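PDB 3ZOU: farnesyl pyrophosphate synthase from Pseudomonas aeruginosa, which catalyses the condensation of geranyl diphosphate with isopentenyl diphosphate to give the fifteen-carbon isoprenoid precursor farnesyl diphosphate, a magnesium-dependent chain elongation. Local coordinates for residues Leu217-Val228 / Thr249-Glu257; Leu50-Gly60 / Phe277-Leu287. All blocks are in the same frame, centred on the assembly; numbering follows the deposited sequence.

Overall arrangement
Helix 202-227 links the two contacts: its C-terminal end supplies one side of contact 1, while Ala207, Leu208, Tyr211 and Ile215, in its first half and at its middle, touch side chains of contact 2. The contact centres are 26 Å apart and their nearest atoms about 8 Å, without touching. Contact 1 faces the active site: the side chain of Gln220 is about 7 Å from the bound geranyl diphosphate and about 10 Å from another magnesium ion. Contact 2 borders a different pocket, where the side chain of Leu287 comes to about 4 Å from the bound benzoxazolone fragment; the side chain of Leu51 is about 13 Å from geranyl diphosphate.

Contact 1 of 2, residues Leu217-Val228 / Thr249-Glu257. With MG (magnesium ion), chain F.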
# COMPACT_ATOMS: atom_id res chain seq x y z
N LEU A 217 -2.59 5.61 23.76
CA LEU A 217 -2.59 6.90 24.36
C LEU A 217 -1.60 6.99 25.51
O LEU A 217 -0.88 7.97 25.70
CB LEU A 217 -3.99 7.32 24.84
CG LEU A 217 -5.00 7.78 23.82
CD1 LEU A 217 -6.13 8.40 24.69
CD2 LEU A 217 -4.43 8.85 22.90
N ALA A 218 -1.55 5.92 26.32
CA ALA A 218 -0.57 5.91 27.43
C ALA A 218 0.86 6.19 27.00
O ALA A 218 1.60 6.95 27.66
CB ALA A 218 -0.68 4.60 28.19
N PHE A 219 1.27 5.60 25.87
CA PHE A 219 2.54 5.83 25.35
C PHE A 219 2.80 7.30 25.06
O PHE A 219 3.87 7.82 25.38
CB PHE A 219 2.76 5.11 24.04
CG PHE A 219 4.18 5.23 23.59
CD1 PHE A 219 5.19 4.55 24.29
CD2 PHE A 219 4.55 6.09 22.55
CE1 PHE A 219 6.54 4.69 23.93
CE2 PHE A 219 5.89 6.21 22.17
CZ PHE A 219 6.89 5.52 22.88
N GLN A 220 1.80 7.95 24.48
CA GLN A 220 1.97 9.34 24.10
C GLN A 220 2.01 10.26 25.34
O GLN A 220 2.80 11.21 25.37
CB GLN A 220 0.85 9.77 23.15
CG GLN A 220 0.92 9.03 21.83
CD GLN A 220 2.21 9.28 21.07
OE1 GLN A 220 2.85 10.34 21.16
NE2 GLN A 220 2.68 8.24 20.37
N VAL A 221 1.16 9.95 26.30
CA VAL A 221 1.15 10.72 27.57
C VAL A 221 2.49 10.59 28.27
O VAL A 221 3.15 11.60 28.68
CB VAL A 221 -0.01 10.30 28.48
CG1 VAL A 221 0.06 11.08 29.82
CG2 VAL A 221 -1.36 10.47 27.81
N GLN A 222 2.95 9.33 28.45
CA GLN A 222 4.25 9.14 29.14
C GLN A 222 5.41 9.75 28.35
O GLN A 222 6.37 10.28 28.93
CB GLN A 222 4.48 7.65 29.46
CG GLN A 222 5.73 7.33 30.24
CD GLN A 222 5.67 7.88 31.67
OE1 GLN A 222 4.61 8.35 32.12
NE2 GLN A 222 6.78 7.86 32.34
N ASP A 223 5.39 9.69 27.02
CA ASP A 223 6.47 10.31 26.24
C ASP A 223 6.58 11.83 26.50
O ASP A 223 7.71 12.35 26.65
CB ASP A 223 6.26 10.15 24.75
CG ASP A 223 6.77 8.85 24.20
OD1 ASP A 223 7.24 7.99 24.99
OD2 ASP A 223 6.65 8.62 22.95
N ASP A 224 5.43 12.48 26.57
CA ASP A 224 5.33 13.91 26.84
C ASP A 224 5.88 14.17 28.23
O ASP A 224 6.62 15.16 28.45
CB ASP A 224 3.91 14.46 26.75
CG ASP A 224 3.41 14.63 25.30
OD1 ASP A 224 4.18 14.32 24.39
OD2 ASP A 224 2.25 15.08 25.18
N ILE A 225 5.54 13.32 29.19
CA ILE A 225 5.98 13.52 30.56
C ILE A 225 7.49 13.42 30.60
O ILE A 225 8.14 14.28 31.21
CB ILE A 225 5.33 12.53 31.51
CG1 ILE A 225 3.87 12.84 31.71
CG2 ILE A 225 6.11 12.47 32.85
CD1 ILE A 225 3.05 11.72 32.25
N LEU A 226 8.06 12.40 29.96
CA LEU A 226 9.49 12.19 29.98
C LEU A 226 10.26 13.32 29.28
O LEU A 226 11.38 13.66 29.67
CB LEU A 226 9.83 10.83 29.37
CG LEU A 226 9.40 9.64 30.21
CD1 LEU A 226 9.63 8.34 29.45
CD2 LEU A 226 10.11 9.63 31.57
N ASP A 227 9.68 13.87 28.21
CA ASP A 227 10.24 15.08 27.52
C ASP A 227 10.39 16.31 28.43
O ASP A 227 11.38 17.03 28.34
CB ASP A 227 9.37 15.46 26.34
CG ASP A 227 9.59 14.59 25.13
OD1 ASP A 227 10.50 13.73 25.15
OD2 ASP A 227 8.84 14.77 24.15
N VAL A 228 9.40 16.55 29.29
CA VAL A 228 9.53 17.54 30.38
C VAL A 228 10.64 17.13 31.35
O VAL A 228 10.45 16.25 32.19
CB VAL A 228 8.19 17.71 31.14
CG1 VAL A 228 8.30 18.72 32.29
CG2 VAL A 228 7.11 18.18 30.19
N THR A 249 1.22 19.82 24.76
CA THR A 249 1.56 18.46 25.25
C THR A 249 0.64 18.10 26.37
O THR A 249 -0.09 18.93 26.89
CB THR A 249 2.98 18.45 25.79
OG1 THR A 249 3.04 19.35 26.91
CG2 THR A 249 3.99 18.91 24.71
N TYR A 250 0.63 16.83 26.77
CA TYR A 250 -0.22 16.48 27.88
C TYR A 250 0.11 17.26 29.19
O TYR A 250 -0.82 17.68 29.84
CB TYR A 250 -0.27 14.94 28.10
CG TYR A 250 -1.13 14.26 27.08
CD1 TYR A 250 -2.51 14.27 27.17
CD2 TYR A 250 -0.56 13.59 26.01
CE1 TYR A 250 -3.30 13.68 26.22
CE2 TYR A 250 -1.35 12.98 25.06
CZ TYR A 250 -2.72 13.04 25.20
OH TYR A 250 -3.54 12.41 24.30
N PRO A 251 1.40 17.39 29.55
CA PRO A 251 1.71 18.25 30.72
C PRO A 251 1.22 19.69 30.59
O PRO A 251 0.68 20.26 31.58
CB PRO A 251 3.24 18.19 30.80
CG PRO A 251 3.55 16.82 30.27
CD PRO A 251 2.58 16.68 29.10
N ALA A 252 1.33 20.26 29.39
CA ALA A 252 0.85 21.67 29.21
C ALA A 252 -0.63 21.74 29.37
O ALA A 252 -1.19 22.71 29.92
CB ALA A 252 1.28 22.21 27.86
N LEU A 253 -1.34 20.71 28.93
CA LEU A 253 -2.78 20.76 28.90
C LEU A 253 -3.43 20.46 30.20
O LEU A 253 -4.40 21.11 30.62
CB LEU A 253 -3.32 19.78 27.85
CG LEU A 253 -3.26 20.23 26.42
CD1 LEU A 253 -3.57 19.04 25.52
CD2 LEU A 253 -4.23 21.35 26.14
N LEU A 254 -2.85 19.48 30.91
CA LEU A 254 -3.44 18.96 32.10
C LEU A 254 -2.72 19.46 33.38
O LEU A 254 -3.31 19.39 34.44
CB LEU A 254 -3.31 17.43 32.05
CG LEU A 254 -4.15 16.77 30.94
CD1 LEU A 254 -3.92 15.27 31.04
CD2 LEU A 254 -5.63 17.04 31.08
N GLY A 255 -1.47 19.84 33.25
CA GLY A 255 -0.51 20.08 34.31
C GLY A 255 0.33 18.81 34.43
O GLY A 255 -0.17 17.74 34.07
N LEU A 256 1.58 18.94 34.89
CA LEU A 256 2.53 17.82 34.98
C LEU A 256 1.99 16.70 35.83
O LEU A 256 1.90 15.48 35.41
CB LEU A 256 3.92 18.26 35.48
CG LEU A 256 5.02 17.17 35.50
CD1 LEU A 256 5.18 16.49 34.16
CD2 LEU A 256 6.36 17.75 35.96
N GLU A 257 1.61 17.02 37.04
CA GLU A 257 1.24 15.99 37.94
C GLU A 257 -0.08 15.34 37.52
O GLU A 257 -0.29 14.11 37.61
CB GLU A 257 1.31 16.53 39.38
CG GLU A 257 1.27 15.42 40.37
CD GLU A 257 2.48 14.51 40.32
OE1 GLU A 257 3.62 15.00 40.30
OE2 GLU A 257 2.30 13.28 40.36
MG MG F . 3.77 14.18 22.30
O HOH W 1 3.03 12.40 22.81
O HOH W 2 1.45 14.83 22.72
O HOH W 3 5.75 13.15 22.06
O HOH W 4 4.74 16.10 22.20
O HOH W 5 3.63 13.90 20.40
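Asp224, on helix 217-227, meets Thr249, Tyr250 and Pro251 at the start of helix 250-254 where the two helices cross almost perpendicularly (92°), their axes 9.4 Å apart at the closest. The two oxygens of its carboxylate have separate tasks. OD2 accepts a nearly straight bond (168° at the hydrogen) from Tyr250 N at 2.9 Å, met on the anti side and somewhat out of the carboxylate plane. OD1 binds a magnesium ion at 2.1 Å. Five waters complete the six ligands of the metal; water 2, the most distant of them, donates back to Asp224 OD2 at 2.6 Å, tying the carboxylate to the shell. Water 1 donates to Gln220 O and Gln220 OE1, which ties the shell to that residue. Thr249 caps the incoming helix, its OG1 accepting from Ala252 N at 3.1 Å.

Tyr250 wedges as a knob among Leu217, Gln220, Val221 and Asp224. With CG anti to the carbonyl carbon, its ring lies along helix 217-227, inclined 38° to the Asp224 carboxylate. Val221 CG2 stands over the centre of the ring in a CH-pi contact, 3.6 Å from the Tyr250 centroid, and Leu217 CD2 lies beside the hydroxyl. Farther along, Pro251 CD presses on Asp224 CB at 3.5 Å, and Pro251 CG is met by Val228 CG2 at 3.8 Å. Leu256 CD1 and CD2 reach back loosely to Ile225 CG2 and Val228 CG1.

The sequence Asp223-Asp224-Ile225-Leu226-Asp227 is the second aspartate-rich DDxxD motif of the all-helical prenyltransferase fold, here holding a magnesium ion through Asp224.

Contact 2 of 2, residues Leu50-Gly60 / Phe277-Leu287; sequences LLAYAACEALG and FPPSADPLRQL
Leu284 fits as a knob into the hole formed by Leu51, Ala54, Ala55 and Ala58. Its two methyls divide the work: CD1 lies against Ala58 CB, and CD2 sits tightly on Ala54 CB at 3.5 Å. One turn on, Leu287 CD2 meets Leu51 CD2, also at a close 3.5 Å, with these side chains crossing at about a right angle; with CG of Leu287 anti to the backbone nitrogen (chi1 179°) the branch extends toward helix 50-58, and CD2 also touches Leu50 CD2. At the other end the small side chains let the backbones come close, Ala58 CA lying 4.0 Å from Ala281 CA, with their CB atoms in contact. Beyond them Leu59 CD2 reaches Phe277 CE2 at 3.6 Å, while Ala58 O lies at the edge of that ring.

Polar contacts frame this apolar seam. Ser280 OG donates to Glu57 O at 2.9 Å, and Gly60 N approaches the same oxygen from the opposite face of its plane, within the Schellman motif that ends the helix. Water 6 joins Ala54 O to Ser280 O, and water 7 links Ser280 O with Glu57 OE1, whose partner oxygen OE2 is bonded to Tyr6 OH of helix 3-19. Within the 277-287 segment, the guanidinium of Arg285 ties the turn to the start of helix 282-287: NH2 binds Phe277 O, and NH1 binds Pro278 O and forms a salt bridge with Asp282 OD1 at 2.9 Å.

The helices 50-58 and 282-287 run at 136° to each other, their axes 8.9 Å apart, joining the N-terminal and C-terminal parts of the all-helical prenyltransferase fold. Leu50 and Leu287, at one end of the seam, help line the pocket that holds the benzoxazolone fragment.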
# COMPACT_ATOMS: atom_id res chain seq x y z
N LEU A 50 5.49 -7.08 18.67
CA LEU A 50 5.30 -7.57 20.09
C LEU A 50 3.80 -7.70 20.33
O LEU A 50 3.25 -8.67 20.84
CB LEU A 50 5.93 -6.59 21.04
CG LEU A 50 6.08 -7.02 22.54
CD1 LEU A 50 7.04 -6.09 23.23
CD2 LEU A 50 4.75 -6.99 23.19
N LEU A 51 3.06 -6.64 19.96
CA LEU A 51 1.64 -6.59 20.16
C LEU A 51 0.94 -7.71 19.41
O LEU A 51 -0.03 -8.29 19.90
CB LEU A 51 1.08 -5.21 19.77
CG LEU A 51 1.37 -4.09 20.78
CD1 LEU A 51 1.13 -2.71 20.20
CD2 LEU A 51 0.57 -4.29 22.07
N ALA A 52 1.29 -7.91 18.13
CA ALA A 52 0.67 -8.99 17.32
C ALA A 52 0.93 -10.35 17.98
O ALA A 52 0.01 -11.12 18.12
CB ALA A 52 1.18 -8.95 15.89
N TYR A 53 2.16 -10.63 18.32
CA TYR A 53 2.47 -11.93 18.97
C TYR A 53 1.70 -12.03 20.28
O TYR A 53 1.12 -13.07 20.58
CB TYR A 53 3.97 -12.05 19.25
CG TYR A 53 4.77 -12.25 17.99
CD1 TYR A 53 4.50 -13.29 17.11
CD2 TYR A 53 5.85 -11.45 17.68
CE1 TYR A 53 5.26 -13.50 15.98
CE2 TYR A 53 6.58 -11.61 16.51
CZ TYR A 53 6.31 -12.68 15.69
OH TYR A 53 7.04 -12.88 14.49
N ALA A 54 1.69 -10.95 21.06
CA ALA A 54 1.14 -11.03 22.42
C ALA A 54 -0.36 -11.19 22.31
O ALA A 54 -0.99 -11.87 23.14
CB ALA A 54 1.54 -9.86 23.28
N ALA A 55 -1.04 -10.49 21.37
CA ALA A 55 -2.46 -10.66 21.22
C ALA A 55 -2.81 -12.10 20.76
O ALA A 55 -3.84 -12.65 21.19
CB ALA A 55 -3.01 -9.61 20.21
N CYS A 56 -2.02 -12.64 19.86
CA CYS A 56 -2.22 -13.98 19.37
C CYS A 56 -2.11 -14.93 20.61
O CYS A 56 -3.05 -15.73 20.81
CB CYS A 56 -1.18 -14.30 18.35
SG CYS A 56 -1.31 -15.95 17.64
N GLU A 57 -1.08 -14.78 21.43
CA GLU A 57 -0.91 -15.64 22.66
C GLU A 57 -2.01 -15.42 23.67
O GLU A 57 -2.47 -16.39 24.35
CB GLU A 57 0.45 -15.44 23.30
CG GLU A 57 1.62 -15.83 22.46
CD GLU A 57 2.95 -15.60 23.26
OE1 GLU A 57 2.99 -15.81 24.48
OE2 GLU A 57 3.93 -15.13 22.70
N ALA A 58 -2.50 -14.20 23.78
CA ALA A 58 -3.55 -13.85 24.73
C ALA A 58 -4.77 -14.68 24.48
O ALA A 58 -5.55 -14.96 25.41
CB ALA A 58 -3.90 -12.37 24.66
N LEU A 59 -5.01 -15.05 23.20
CA LEU A 59 -6.20 -15.84 22.82
C LEU A 59 -5.86 -17.29 22.66
O LEU A 59 -6.67 -18.03 22.09
CB LEU A 59 -6.85 -15.32 21.52
CG LEU A 59 -7.38 -13.88 21.62
CD1 LEU A 59 -8.09 -13.50 20.34
CD2 LEU A 59 -8.29 -13.57 22.79
N GLY A 60 -4.68 -17.68 23.12
CA GLY A 60 -4.20 -19.09 23.08
C GLY A 60 -3.57 -19.57 21.79
O GLY A 60 -3.36 -20.80 21.63
N PHE A 277 -9.22 -12.41 30.87
CA PHE A 277 -8.32 -13.14 30.03
C PHE A 277 -7.43 -14.02 30.90
O PHE A 277 -7.08 -13.65 32.03
CB PHE A 277 -7.42 -12.22 29.19
CG PHE A 277 -8.10 -11.62 27.99
CD1 PHE A 277 -9.14 -10.72 28.13
CD2 PHE A 277 -7.67 -11.94 26.73
CE1 PHE A 277 -9.75 -10.13 27.03
CE2 PHE A 277 -8.29 -11.35 25.62
CZ PHE A 277 -9.31 -10.46 25.77
N PRO A 278 -6.97 -15.12 30.34
CA PRO A 278 -6.11 -16.02 31.09
C PRO A 278 -4.70 -15.51 31.29
O PRO A 278 -4.33 -14.40 30.83
CB PRO A 278 -6.07 -17.27 30.21
CG PRO A 278 -6.26 -16.78 28.82
CD PRO A 278 -7.21 -15.63 28.96
N PRO A 279 -3.86 -16.32 31.96
CA PRO A 279 -2.49 -15.92 32.15
C PRO A 279 -1.68 -15.68 30.86
O PRO A 279 -0.64 -15.00 30.91
CB PRO A 279 -1.90 -17.11 32.95
CG PRO A 279 -3.04 -17.47 33.81
CD PRO A 279 -4.19 -17.51 32.82
N SER A 280 -2.08 -16.29 29.75
CA SER A 280 -1.32 -16.12 28.51
C SER A 280 -1.41 -14.63 28.03
O SER A 280 -0.65 -14.24 27.12
CB SER A 280 -1.80 -17.06 27.39
OG SER A 280 -3.15 -16.81 27.14
N ALA A 281 -2.33 -13.88 28.62
CA ALA A 281 -2.41 -12.40 28.32
C ALA A 281 -1.40 -11.58 29.17
O ALA A 281 -1.37 -10.34 29.10
CB ALA A 281 -3.81 -11.87 28.53
N ASP A 282 -0.61 -12.23 30.03
CA ASP A 282 0.29 -11.49 30.86
C ASP A 282 1.26 -10.60 30.10
O ASP A 282 1.56 -9.50 30.58
CB ASP A 282 1.04 -12.43 31.84
CG ASP A 282 0.20 -12.79 33.04
OD1 ASP A 282 -0.89 -12.23 33.28
OD2 ASP A 282 0.68 -13.70 33.78
N PRO A 283 1.78 -11.01 28.94
CA PRO A 283 2.70 -10.12 28.23
C PRO A 283 2.04 -8.76 27.93
O PRO A 283 2.70 -7.75 28.05
CB PRO A 283 3.00 -10.92 26.98
CG PRO A 283 3.07 -12.32 27.48
CD PRO A 283 1.91 -12.40 28.40
N LEU A 284 0.79 -8.81 27.54
CA LEU A 284 0.03 -7.56 27.31
C LEU A 284 -0.11 -6.72 28.55
O LEU A 284 0.02 -5.50 28.59
CB LEU A 284 -1.32 -7.86 26.72
CG LEU A 284 -1.43 -8.39 25.27
CD1 LEU A 284 -2.87 -8.52 24.86
CD2 LEU A 284 -0.73 -7.46 24.30
N ARG A 285 -0.40 -7.42 29.65
CA ARG A 285 -0.49 -6.69 30.91
C ARG A 285 0.83 -6.02 31.30
O ARG A 285 0.90 -4.86 31.77
CB ARG A 285 -0.96 -7.63 32.04
CG ARG A 285 -2.34 -8.19 31.83
CD ARG A 285 -2.69 -9.23 32.91
NE ARG A 285 -4.06 -9.69 32.76
CZ ARG A 285 -4.48 -10.89 32.44
NH1 ARG A 285 -3.64 -11.90 32.30
NH2 ARG A 285 -5.76 -11.09 32.26
N GLN A 286 1.91 -6.79 31.18
CA GLN A 286 3.24 -6.30 31.49
C GLN A 286 3.67 -5.11 30.62
O GLN A 286 4.35 -4.20 31.07
CB GLN A 286 4.27 -7.45 31.42
CG GLN A 286 4.09 -8.46 32.53
CD GLN A 286 5.18 -9.54 32.48
OE1 GLN A 286 6.33 -9.27 32.09
NE2 GLN A 286 4.85 -10.73 32.93
N LEU A 287 3.31 -5.18 29.35
CA LEU A 287 3.57 -4.07 28.46
C LEU A 287 2.84 -2.81 28.90
O LEU A 287 3.45 -1.77 28.92
CB LEU A 287 3.15 -4.43 27.01
CG LEU A 287 3.38 -3.27 26.03
CD1 LEU A 287 4.85 -3.03 25.80
CD2 LEU A 287 2.71 -3.69 24.74
O HOH W 6 -0.20 -11.79 25.83
O HOH W 7 1.49 -15.88 26.82